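Local structure of ComZ (Thermus thermophilus, 6QVI) at residues L298-R308 with F371-I379; G394-A402 with E502-S510. The protein is a competence-associated pilin with a beta-solenoid domain that probably acts as a DNA receptor at the pilus tip during natural transformation. All coordinates share one frame; numbering follows the deposited sequence.

Contact 1: residues L298-R308 with F371-I379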
loop_
_atom_site.group_PDB
_atom_site.type_symbol
_atom_site.label_atom_id
_atom_site.label_comp_id
_atom_site.label_asym_id
_atom_site.label_seq_id
_atom_site.Cartn_x
_atom_site.Cartn_y
_atom_site.Cartn_z
ATOM N N LEU A 298 7.517 -9.585 -14.456
ATOM C CA LEU A 298 8.402 -10.388 -13.643
ATOM C C LEU A 298 9.356 -11.119 -14.509
ATOM O O LEU A 298 10.518 -11.190 -14.235
ATOM C CB LEU A 298 7.613 -11.388 -12.845
ATOM C CG LEU A 298 6.822 -10.736 -11.756
ATOM C CD1 LEU A 298 5.713 -11.647 -11.324
ATOM C CD2 LEU A 298 7.748 -10.488 -10.606
ATOM N N GLN A 299 8.850 -11.652 -15.592
ATOM C CA GLN A 299 9.671 -12.379 -16.504
ATOM C C GLN A 299 10.762 -11.516 -17.055
ATOM O O GLN A 299 11.900 -11.923 -17.132
ATOM C CB GLN A 299 8.824 -12.889 -17.644
ATOM C CG GLN A 299 8.049 -14.143 -17.344
ATOM C CD GLN A 299 6.998 -14.410 -18.368
ATOM O OE1 GLN A 299 6.716 -13.583 -19.193
ATOM N NE2 GLN A 299 6.412 -15.565 -18.313
ATOM N N GLY A 300 10.408 -10.312 -17.458
ATOM C CA GLY A 300 11.361 -9.406 -18.024
ATOM C C GLY A 300 12.279 -8.696 -17.080
ATOM O O GLY A 300 13.341 -8.311 -17.475
ATOM N N LYS A 301 11.904 -8.516 -15.838
ATOM C CA LYS A 301 12.787 -7.809 -14.946
ATOM C C LYS A 301 13.542 -8.700 -14.008
ATOM O O LYS A 301 14.261 -8.244 -13.154
ATOM C CB LYS A 301 12.013 -6.777 -14.168
ATOM C CG LYS A 301 11.948 -5.447 -14.875
ATOM C CD LYS A 301 11.651 -4.326 -13.911
ATOM C CE LYS A 301 12.814 -3.366 -13.791
ATOM N NZ LYS A 301 13.008 -2.895 -12.389
ATOM N N ALA A 302 13.388 -9.987 -14.176
ATOM C CA ALA A 302 14.046 -10.932 -13.325
ATOM C C ALA A 302 15.507 -11.007 -13.550
ATOM O O ALA A 302 15.967 -10.968 -14.657
ATOM C CB ALA A 302 13.475 -12.280 -13.576
ATOM N N ALA A 303 16.241 -11.148 -12.474
ATOM C CA ALA A 303 17.658 -11.287 -12.567
ATOM C C ALA A 303 17.884 -12.739 -12.840
ATOM O O ALA A 303 18.544 -13.096 -13.776
ATOM C CB ALA A 303 18.301 -10.913 -11.266
ATOM N N LEU A 304 17.316 -13.575 -11.997
ATOM C CA LEU A 304 17.422 -14.997 -12.128
ATOM C C LEU A 304 16.057 -15.483 -12.471
ATOM O O LEU A 304 15.137 -15.222 -11.764
ATOM C CB LEU A 304 17.835 -15.583 -10.796
ATOM C CG LEU A 304 18.387 -16.992 -10.789
ATOM C CD1 LEU A 304 17.298 -17.979 -10.507
ATOM C CD2 LEU A 304 18.956 -17.289 -12.142
ATOM N N ARG A 305 15.918 -16.202 -13.561
ATOM C CA ARG A 305 14.628 -16.700 -13.936
ATOM C C ARG A 305 14.747 -18.063 -14.535
ATOM O O ARG A 305 15.403 -18.223 -15.514
ATOM C CB ARG A 305 14.017 -15.787 -14.950
ATOM C CG ARG A 305 12.907 -16.443 -15.698
ATOM C CD ARG A 305 11.931 -15.430 -16.183
ATOM N NE ARG A 305 11.065 -16.003 -17.170
ATOM C CZ ARG A 305 11.202 -15.776 -18.447
ATOM N NH1 ARG A 305 12.150 -14.986 -18.841
ATOM N NH2 ARG A 305 10.394 -16.314 -19.310
ATOM N N ILE A 306 14.081 -19.042 -13.944
ATOM C CA ILE A 306 14.126 -20.415 -14.400
ATOM C C ILE A 306 12.764 -20.959 -14.680
ATOM O O ILE A 306 11.883 -20.747 -13.923
ATOM C CB ILE A 306 14.682 -21.289 -13.296
ATOM C CG1 ILE A 306 15.968 -20.703 -12.781
ATOM C CG2 ILE A 306 14.978 -22.672 -13.801
ATOM C CD1 ILE A 306 16.697 -21.648 -11.886
ATOM N N GLN A 307 12.592 -21.679 -15.768
ATOM C CA GLN A 307 11.304 -22.236 -16.081
ATOM C C GLN A 307 11.371 -23.717 -16.014
ATOM O O GLN A 307 12.407 -24.288 -16.120
ATOM C CB GLN A 307 10.884 -21.907 -17.488
ATOM C CG GLN A 307 11.152 -20.505 -17.935
ATOM C CD GLN A 307 10.129 -20.053 -18.919
ATOM O OE1 GLN A 307 9.373 -19.153 -18.647
ATOM N NE2 GLN A 307 10.088 -20.689 -20.059
ATOM N N ARG A 308 10.228 -24.347 -15.890
ATOM C CA ARG A 308 10.204 -25.768 -15.823
ATOM C C ARG A 308 8.983 -26.366 -16.379
ATOM O O ARG A 308 7.976 -26.396 -15.757
ATOM C CB ARG A 308 10.295 -26.218 -14.409
ATOM C CG ARG A 308 9.920 -27.657 -14.293
ATOM C CD ARG A 308 10.445 -28.213 -13.016
ATOM N NE ARG A 308 9.454 -29.078 -12.431
ATOM C CZ ARG A 308 9.686 -30.337 -12.136
ATOM N NH1 ARG A 308 10.860 -30.885 -12.404
ATOM N NH2 ARG A 308 8.742 -31.083 -11.606
ATOM N N PHE A 371 20.095 -11.296 -4.476
ATOM C CA PHE A 371 20.643 -10.136 -5.172
ATOM C C PHE A 371 19.867 -9.927 -6.435
ATOM O O PHE A 371 19.975 -10.692 -7.357
ATOM C CB PHE A 371 22.085 -10.389 -5.532
ATOM C CG PHE A 371 22.857 -11.085 -4.470
ATOM C CD1 PHE A 371 22.581 -12.381 -4.141
ATOM C CD2 PHE A 371 23.874 -10.443 -3.827
ATOM C CE1 PHE A 371 23.297 -13.027 -3.171
ATOM C CE2 PHE A 371 24.597 -11.078 -2.856
ATOM C CZ PHE A 371 24.309 -12.375 -2.530
ATOM N N GLY A 372 19.015 -8.903 -6.455
ATOM C CA GLY A 372 18.084 -8.674 -7.526
ATOM C C GLY A 372 16.877 -9.560 -7.308
ATOM O O GLY A 372 16.734 -10.218 -6.276
ATOM N N ASP A 373 16.011 -9.604 -8.309
ATOM C CA ASP A 373 14.776 -10.364 -8.205
ATOM C C ASP A 373 14.880 -11.716 -8.913
ATOM O O ASP A 373 15.407 -11.816 -10.025
ATOM C CB ASP A 373 13.635 -9.531 -8.779
ATOM C CG ASP A 373 13.539 -8.142 -8.123
ATOM O OD1 ASP A 373 12.718 -7.970 -7.196
ATOM O OD2 ASP A 373 14.295 -7.218 -8.524
ATOM N N VAL A 374 14.313 -12.741 -8.310
ATOM C CA VAL A 374 14.359 -14.077 -8.857
ATOM C C VAL A 374 12.998 -14.708 -8.990
ATOM O O VAL A 374 12.246 -14.684 -8.075
ATOM C CB VAL A 374 15.254 -14.981 -7.997
ATOM C CG1 VAL A 374 15.510 -14.384 -6.650
ATOM C CG2 VAL A 374 14.666 -16.346 -7.801
ATOM N N VAL A 375 12.689 -15.281 -10.140
ATOM C CA VAL A 375 11.414 -15.936 -10.315
ATOM C C VAL A 375 11.547 -17.312 -10.902
ATOM O O VAL A 375 12.159 -17.473 -11.917
ATOM C CB VAL A 375 10.428 -15.103 -11.138
ATOM C CG1 VAL A 375 11.134 -14.016 -11.855
ATOM C CG2 VAL A 375 9.674 -15.936 -12.133
ATOM N N LEU A 376 10.925 -18.285 -10.244
ATOM C CA LEU A 376 10.918 -19.675 -10.634
ATOM C C LEU A 376 9.570 -20.058 -11.122
ATOM O O LEU A 376 8.662 -20.049 -10.380
ATOM C CB LEU A 376 11.212 -20.511 -9.426
ATOM C CG LEU A 376 12.241 -19.842 -8.568
ATOM C CD1 LEU A 376 12.534 -20.660 -7.348
ATOM C CD2 LEU A 376 13.491 -19.638 -9.365
ATOM N N GLU A 377 9.429 -20.414 -12.374
ATOM C CA GLU A 377 8.138 -20.786 -12.873
ATOM C C GLU A 377 7.994 -22.277 -12.970
ATOM O O GLU A 377 8.845 -22.926 -13.488
ATOM C CB GLU A 377 7.916 -20.190 -14.247
ATOM C CG GLU A 377 8.196 -18.711 -14.321
ATOM C CD GLU A 377 7.910 -18.107 -15.675
ATOM O OE1 GLU A 377 6.819 -18.285 -16.229
ATOM O OE2 GLU A 377 8.792 -17.433 -16.192
ATOM N N GLY A 378 6.896 -22.808 -12.471
ATOM C CA GLY A 378 6.624 -24.228 -12.511
ATOM C C GLY A 378 7.434 -24.948 -11.482
ATOM O O GLY A 378 7.786 -26.077 -11.641
ATOM N N ILE A 379 7.662 -24.280 -10.384
ATOM C CA ILE A 379 8.512 -24.779 -9.314
ATOM C C ILE A 379 7.835 -24.370 -8.020
ATOM O O ILE A 379 7.289 -23.269 -7.938
ATOM C CB ILE A 379 9.931 -24.180 -9.390
ATOM C CG1 ILE A 379 10.752 -24.845 -10.504
ATOM C CG2 ILE A 379 10.635 -24.270 -8.035
ATOM C CD1 ILE A 379 12.096 -24.170 -10.739
#
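R305 and E377 meet in a salt bridge on one face of two paired parallel strands, with NE of R305 2.9 Å from OE2 of E377 and an N-H...O angle of 169°. The carboxylate lies at the guanidinium edge, the two planes only 26° apart. R305 gets there with CG anti to its backbone N (chi1 162°) and an extended chain as far as NE. Its NH2 also bonds to OE1 of Q307 at 3.1 Å, coming from above that amide's carbonyl plane. One guanidinium thus serves two acceptors that sit close without bonding each other, Q307 OE1 and E377 OE2 being 3.1 Å apart. CG of Q299 rides over a face of the guanidinium near its rim, while NE2 of Q299 adds a weak 3.5 Å bond to E377 OE1. A leucine in place of R305 would probably leave the E377 carboxylate without its countercharge, facing the Q307 oxygen with nothing bridging them. Further along this face, CG1 of V375 touches A302 CB. The other face is apolar: L304 and V374 lie side by side, CB to CB 3.9 Å, and I306 follows against L376. D373 O accepts from both A303 N (2.7 Å) and L304 N (3.3 Å). Strand 304-309 lies between antiparallel 312-317 and parallel 374-377; beyond the latter comes 398-406, whose L404 packs on V375 and E377, while L336 of strand 335-337 touches L376 on the apolar face.

Contact 2: residues G394-A402 with E502-S510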
loop_
_atom_site.group_PDB
_atom_site.type_symbol
_atom_site.label_atom_id
_atom_site.label_comp_id
_atom_site.label_asym_id
_atom_site.label_seq_id
_atom_site.Cartn_x
_atom_site.Cartn_y
_atom_site.Cartn_z
ATOM N N GLY A 394 21.102 -3.692 -6.018
ATOM C CA GLY A 394 22.016 -2.594 -6.239
ATOM C C GLY A 394 22.040 -1.623 -5.077
ATOM O O GLY A 394 22.696 -1.874 -4.060
ATOM N N SER A 395 21.314 -0.509 -5.217
ATOM C CA SER A 395 21.270 0.521 -4.179
ATOM C C SER A 395 20.316 0.139 -3.049
ATOM O O SER A 395 20.695 0.144 -1.871
ATOM C CB SER A 395 20.861 1.865 -4.791
ATOM O OG SER A 395 21.842 2.338 -5.695
ATOM N N ALA A 396 19.062 -0.148 -3.395
ATOM C CA ALA A 396 18.040 -0.459 -2.404
ATOM C C ALA A 396 18.250 -1.851 -1.819
ATOM O O ALA A 396 18.793 -2.750 -2.467
ATOM C CB ALA A 396 16.645 -0.350 -3.018
ATOM N N LYS A 397 17.807 -2.017 -0.576
ATOM C CA LYS A 397 17.926 -3.286 0.141
ATOM C C LYS A 397 16.602 -4.051 0.143
ATOM O O LYS A 397 16.032 -4.384 1.181
ATOM C CB LYS A 397 18.422 -3.035 1.564
ATOM C CG LYS A 397 19.735 -2.261 1.640
ATOM C CD LYS A 397 20.336 -2.348 3.045
ATOM C CE LYS A 397 21.531 -1.421 3.230
ATOM N NZ LYS A 397 21.905 -1.289 4.673
ATOM N N SER A 398 16.144 -4.390 -1.053
ATOM C CA SER A 398 14.881 -5.087 -1.195
ATOM C C SER A 398 15.015 -6.040 -2.369
ATOM O O SER A 398 15.929 -5.925 -3.186
ATOM C CB SER A 398 13.694 -4.119 -1.373
ATOM O OG SER A 398 13.693 -3.488 -2.638
ATOM N N ALA A 399 14.129 -7.013 -2.420
ATOM C CA ALA A 399 14.184 -7.975 -3.509
ATOM C C ALA A 399 12.901 -8.784 -3.474
ATOM O O ALA A 399 12.104 -8.676 -2.538
ATOM C CB ALA A 399 15.418 -8.868 -3.397
ATOM N N THR A 400 12.727 -9.635 -4.481
ATOM C CA THR A 400 11.533 -10.453 -4.593
ATOM C C THR A 400 11.915 -11.864 -5.004
ATOM O O THR A 400 12.855 -12.068 -5.777
ATOM C CB THR A 400 10.566 -9.891 -5.636
ATOM O OG1 THR A 400 10.444 -8.475 -5.456
ATOM C CG2 THR A 400 9.201 -10.522 -5.510
ATOM N N LEU A 401 11.146 -12.825 -4.492
ATOM C CA LEU A 401 11.167 -14.210 -4.914
ATOM C C LEU A 401 9.792 -14.490 -5.480
ATOM O O LEU A 401 8.790 -14.378 -4.758
ATOM C CB LEU A 401 11.412 -15.156 -3.745
ATOM C CG LEU A 401 11.704 -16.637 -4.035
ATOM C CD1 LEU A 401 12.079 -17.294 -2.699
ATOM C CD2 LEU A 401 10.588 -17.442 -4.806
ATOM N N ALA A 402 9.730 -14.920 -6.730
ATOM C CA ALA A 402 8.456 -15.315 -7.304
ATOM C C ALA A 402 8.475 -16.806 -7.572
ATOM O O ALA A 402 9.439 -17.325 -8.141
ATOM C CB ALA A 402 8.165 -14.578 -8.599
ATOM N N GLU A 502 10.142 4.035 -1.360
ATOM C CA GLU A 502 11.518 3.686 -1.679
ATOM C C GLU A 502 11.888 2.514 -0.797
ATOM O O GLU A 502 11.463 2.448 0.351
ATOM C CB GLU A 502 12.487 4.870 -1.491
ATOM C CG GLU A 502 12.869 5.314 -0.042
ATOM C CD GLU A 502 12.002 6.450 0.514
ATOM O OE1 GLU A 502 12.512 7.602 0.690
ATOM O OE2 GLU A 502 10.801 6.232 0.670
ATOM N N ASN A 503 12.698 1.606 -1.331
ATOM C CA ASN A 503 13.145 0.425 -0.598
ATOM C C ASN A 503 11.959 -0.501 -0.276
ATOM O O ASN A 503 11.910 -1.152 0.772
ATOM C CB ASN A 503 13.909 0.853 0.672
ATOM C CG ASN A 503 14.581 -0.294 1.380
ATOM O OD1 ASN A 503 14.438 -1.455 0.990
ATOM N ND2 ASN A 503 15.319 0.020 2.427
ATOM N N ARG A 504 10.992 -0.550 -1.186
ATOM C CA ARG A 504 9.852 -1.461 -1.257
ATOM C C ARG A 504 10.061 -2.423 -2.408
ATOM O O ARG A 504 10.386 -1.955 -3.508
ATOM C CB ARG A 504 8.588 -0.651 -1.491
ATOM C CG ARG A 504 7.349 -1.398 -1.869
ATOM C CD ARG A 504 6.121 -0.767 -1.234
ATOM N NE ARG A 504 4.917 -1.224 -1.923
ATOM C CZ ARG A 504 4.261 -2.350 -1.641
ATOM N NH1 ARG A 504 4.680 -3.168 -0.671
ATOM N NH2 ARG A 504 3.178 -2.668 -2.338
ATOM N N PRO A 505 9.838 -3.746 -2.249
ATOM C CA PRO A 505 10.110 -4.650 -3.372
ATOM C C PRO A 505 9.386 -4.208 -4.634
ATOM O O PRO A 505 8.151 -4.247 -4.706
ATOM C CB PRO A 505 9.599 -6.003 -2.864
ATOM C CG PRO A 505 9.741 -5.924 -1.392
ATOM C CD PRO A 505 9.479 -4.486 -1.023
ATOM N N ALA A 506 10.178 -3.792 -5.633
ATOM C CA ALA A 506 9.636 -3.234 -6.868
ATOM C C ALA A 506 8.620 -4.173 -7.523
ATOM O O ALA A 506 7.653 -3.705 -8.155
ATOM C CB ALA A 506 10.772 -2.911 -7.843
ATOM N N LEU A 507 8.821 -5.503 -7.431
ATOM C CA LEU A 507 7.938 -6.313 -8.254
ATOM C C LEU A 507 6.679 -6.768 -7.512
ATOM O O LEU A 507 5.901 -7.571 -8.051
ATOM C CB LEU A 507 8.691 -7.504 -8.853
ATOM C CG LEU A 507 9.923 -7.152 -9.698
ATOM C CD1 LEU A 507 10.614 -8.499 -10.049
ATOM C CD2 LEU A 507 9.696 -6.275 -10.933
ATOM N N LEU A 508 6.380 -6.157 -6.408
ATOM C CA LEU A 508 5.137 -6.364 -5.691
ATOM C C LEU A 508 4.091 -5.352 -6.176
ATOM O O LEU A 508 4.428 -4.366 -6.823
ATOM C CB LEU A 508 5.384 -6.176 -4.195
ATOM C CG LEU A 508 5.770 -7.362 -3.329
ATOM C CD1 LEU A 508 4.540 -8.150 -2.892
ATOM C CD2 LEU A 508 6.727 -8.245 -4.088
ATOM N N PRO A 509 2.802 -5.597 -5.949
ATOM C CA PRO A 509 1.786 -4.612 -6.344
ATOM C C PRO A 509 1.825 -3.375 -5.446
ATOM O O PRO A 509 2.087 -3.475 -4.245
ATOM C CB PRO A 509 0.466 -5.376 -6.177
ATOM C CG PRO A 509 0.855 -6.818 -6.135
ATOM C CD PRO A 509 2.198 -6.858 -5.493
ATOM N N SER A 510 1.582 -2.196 -6.032
ATOM C CA SER A 510 1.371 -0.989 -5.222
ATOM C C SER A 510 -0.059 -0.489 -5.488
ATOM O O SER A 510 -0.296 0.338 -6.371
ATOM C CB SER A 510 2.454 0.095 -5.496
ATOM O OG SER A 510 2.077 0.976 -6.544
#
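The 3.1 Å hydrogen bond from L508 N to P505 O closes a type I turn, and both residues that end it, P505 and L508, pack on strand 398-402. CB of P505 sits 3.7 Å from A399 O, and the same carbon lies equally near OG1 of T400, whose side chain crosses the proline ring at about a right angle. T400 divides its two branches between different neighbours. OG1 lies beside the backbone N (chi1 -45°), which puts CG2 anti to that N, and the methyl reaches CD2 of L508 at 3.7 Å; OG1 looks over P505 and CB of L507 and makes its hydrogen bond outside the pair, to OD1 of D373. This buried hydroxyl is therefore satisfied although no hydrogen bond reaches it from the turn beside it. Nearer the start of the strand, S398 directs its CB at OD1 of N503, 3.6 Å away, and its OG stands 3.7 Å from R504 O. N503 has a left-handed backbone, and its CG lies anti to the backbone N (chi1 -171°), which swings the amide toward K397. OD1 then comes to 3.3 Å from K397 O; both are acceptors, so no bond joins them, and the amide is held instead through ND2 to N430 O. No hydrogen bond crosses between 394-402 and 502-510. The loop 502-510 runs from strand 491-496 toward strand 517-529 of the antiparallel sheet, with L507 tucked against helix 294-301 and L508 on V436 of strand 432-437.

How the contacts relate
The centres of contacts 1 and 2 lie 14 Å apart, and strands 374-377 and 398-406, adjacent and parallel, tie them together. A402 links them through the backbone: its O is 2.7 Å from L376 N and its N 2.9 Å from V374 O, both probable hydrogen bonds, so the pairing of contact 1 continues into the strand of contact 2. Side chains join them too, through the T400-D373 hydrogen bond and with D373 CB 3.4 Å from L507 CD1; G372 O is the same distance from A399 CB. Contact 1 is strand beside strand, as expected in a beta-solenoid; contact 2 lays an irregular segment against that stack, on the chain's way out to strand 517-529.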